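Local coordinates for putative secreted cellulose-binding protein (Streptomyces coelicolor, PDB 4OY6) that is a copper-dependent lytic polysaccharide monooxygenase of family AA10 that oxidatively cleaves cellulose, at residues 58-63 with 167-172. Residues are numbered along the deposited sequence; the frame is centred on the assembly and turned at random.
Sequences GDFEAV and IWQASH
Phe60 lays its ring on Ile167 and turns its rim to Gln169, joining the long loop region between strands 52-54 and 92-93 to strand 161-170 of the beta-sandwich core of this AA10 monooxygenase. Ile167 and Gln169 are alternate residues of the strand, so both present their side chains to Phe60, while Trp168 between them points the other way. Methyl CG2 of Ile167 makes a CH-pi contact over one ring face, 4.2 Å from the Phe60 centroid and 20° off the normal, displaced toward the CE2 and CZ rim. The other ring face is approached by the carbonyl oxygen of Gly58, 3.9 Å above the plane and likewise off centre. Thr176, Tyr112 and Trp131 also touch the Phe60 side chain, which is buried. Gln169 runs out with CG anti to the backbone N (chi1 180°) and then bends at chi2 (69°), which brings OE1 to the ring edge, in its plane, 3.7 Å from Phe60 CZ. That oxygen is hydrogen-bonded by Thr176 OG1 and by a water, and Asp174 takes the NE2 end, so the amide is held at both ends; the Gln169 side chain lies about 10 Å from that of the copper ligand His108. With an alanine here instead of Phe60, a gap is likely to open between Ile167 CG2 and Gly58 O, which would lose the ring they share. The remaining link is polar: the water accepts from Gly58 N at 2.8 Å and donates to Gln169 OE1 at 2.9 Å.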
loop_
_atom_site.group_PDB
_atom_site.type_symbol
_atom_site.label_atom_id
_atom_site.label_comp_id
_atom_site.label_asym_id
_atom_site.label_seq_id
_atom_site.Cartn_x
_atom_site.Cartn_y
_atom_site.Cartn_z
ATOM N N GLY A 58 1.157 12.483 -13.260
ATOM C CA GLY A 58 2.424 11.778 -13.151
ATOM C C GLY A 58 3.422 12.367 -12.169
ATOM O O GLY A 58 4.536 11.846 -12.025
ATOM N N ASP A 59 3.055 13.447 -11.494
ATOM C CA ASP A 59 4.005 14.149 -10.636
ATOM C C ASP A 59 3.727 13.805 -9.180
ATOM O O ASP A 59 3.191 14.607 -8.418
ATOM C CB ASP A 59 3.976 15.662 -10.867
ATOM C CG ASP A 59 5.151 16.366 -10.203
ATOM O OD1 ASP A 59 5.969 15.706 -9.506
ATOM O OD2 ASP A 59 5.259 17.585 -10.377
ATOM N N PHE A 60 4.098 12.593 -8.795
ATOM C CA PHE A 60 3.651 12.070 -7.522
ATOM C C PHE A 60 4.313 12.730 -6.322
ATOM O O PHE A 60 3.663 12.951 -5.305
ATOM C CB PHE A 60 3.757 10.545 -7.488
ATOM C CG PHE A 60 3.065 9.877 -8.641
ATOM C CD1 PHE A 60 1.743 10.178 -8.936
ATOM C CD2 PHE A 60 3.736 8.999 -9.475
ATOM C CE1 PHE A 60 1.115 9.600 -10.027
ATOM C CE2 PHE A 60 3.103 8.419 -10.567
ATOM C CZ PHE A 60 1.798 8.724 -10.848
ATOM N N GLU A 61 5.583 13.091 -6.435
ATOM C CA GLU A 61 6.244 13.798 -5.344
ATOM C C GLU A 61 5.627 15.168 -5.065
ATOM O O GLU A 61 5.691 15.662 -3.936
ATOM C CB GLU A 61 7.748 13.922 -5.598
ATOM C CG GLU A 61 8.428 12.564 -5.580
ATOM C CD GLU A 61 9.934 12.627 -5.614
ATOM O OE1 GLU A 61 10.550 11.549 -5.731
ATOM O OE2 GLU A 61 10.488 13.739 -5.520
ATOM N N ALA A 62 5.029 15.782 -6.077
ATOM C CA ALA A 62 4.396 17.083 -5.879
ATOM C C ALA A 62 3.095 17.014 -5.074
ATOM O O ALA A 62 2.686 18.008 -4.465
ATOM C CB ALA A 62 4.109 17.727 -7.222
ATOM N N VAL A 63 2.439 15.857 -5.088
ATOM C CA VAL A 63 1.134 15.707 -4.433
ATOM C C VAL A 63 1.122 14.742 -3.241
ATOM O O VAL A 63 0.116 14.648 -2.537
ATOM C CB VAL A 63 0.015 15.354 -5.457
ATOM C CG1 VAL A 63 -0.160 16.478 -6.469
ATOM C CG2 VAL A 63 0.307 14.043 -6.156
ATOM N N ILE A 167 2.390 1.914 -7.012
ATOM C CA ILE A 167 1.634 3.009 -7.612
ATOM C C ILE A 167 0.976 2.487 -8.883
ATOM O O ILE A 167 1.660 2.052 -9.803
ATOM C CB ILE A 167 2.532 4.228 -7.901
ATOM C CG1 ILE A 167 3.252 4.672 -6.618
ATOM C CG2 ILE A 167 1.704 5.355 -8.488
ATOM C CD1 ILE A 167 4.153 5.864 -6.756
ATOM N N TRP A 168 -0.352 2.517 -8.897
ATOM C CA TRP A 168 -1.170 2.054 -10.013
ATOM C C TRP A 168 -1.748 3.269 -10.713
ATOM O O TRP A 168 -2.582 3.967 -10.141
ATOM C CB TRP A 168 -2.284 1.150 -9.501
ATOM C CG TRP A 168 -3.398 0.807 -10.445
ATOM C CD1 TRP A 168 -3.389 0.802 -11.810
ATOM C CD2 TRP A 168 -4.705 0.401 -10.045
ATOM N NE1 TRP A 168 -4.630 0.429 -12.276
ATOM C CE2 TRP A 168 -5.452 0.170 -11.209
ATOM C CE3 TRP A 168 -5.321 0.226 -8.794
ATOM C CZ2 TRP A 168 -6.794 -0.218 -11.161
ATOM C CZ3 TRP A 168 -6.629 -0.164 -8.746
ATOM C CH2 TRP A 168 -7.363 -0.365 -9.922
ATOM N N GLN A 169 -1.313 3.521 -11.940
ATOM C CA GLN A 169 -1.897 4.566 -12.765
ATOM C C GLN A 169 -2.990 3.911 -13.609
ATOM O O GLN A 169 -2.683 3.116 -14.501
ATOM C CB GLN A 169 -0.842 5.220 -13.663
ATOM C CG GLN A 169 -1.397 6.311 -14.554
ATOM C CD GLN A 169 -1.823 7.523 -13.785
ATOM O OE1 GLN A 169 -1.282 7.846 -12.724
ATOM N NE2 GLN A 169 -2.778 8.257 -14.361
ATOM N N ALA A 170 -4.247 4.190 -13.287
ATOM C CA ALA A 170 -5.356 3.548 -13.981
ATOM C C ALA A 170 -5.506 4.132 -15.382
ATOM O O ALA A 170 -5.090 5.263 -15.629
ATOM C CB ALA A 170 -6.626 3.706 -13.182
ATOM N N SER A 171 -6.105 3.367 -16.295
ATOM C CA SER A 171 -6.210 3.779 -17.698
ATOM C C SER A 171 -7.459 4.561 -18.083
ATOM O O SER A 171 -7.489 5.149 -19.149
ATOM C CB SER A 171 -6.103 2.549 -18.587
ATOM O OG SER A 171 -4.798 1.990 -18.508
ATOM N N HIS A 172 -8.485 4.572 -17.255
ATOM C CA HIS A 172 -9.791 5.176 -17.649
ATOM C C HIS A 172 -9.821 6.710 -17.576
ATOM O O HIS A 172 -10.681 7.370 -18.195
ATOM C CB HIS A 172 -10.940 4.603 -16.818
ATOM C CG HIS A 172 -10.823 4.866 -15.344
ATOM N ND1 HIS A 172 -9.735 4.475 -14.593
ATOM C CD2 HIS A 172 -11.672 5.480 -14.487
ATOM C CE1 HIS A 172 -9.925 4.826 -13.334
ATOM N NE2 HIS A 172 -11.088 5.449 -13.249
HETATM O O HOH W 1 -0.960 10.705 -12.646
#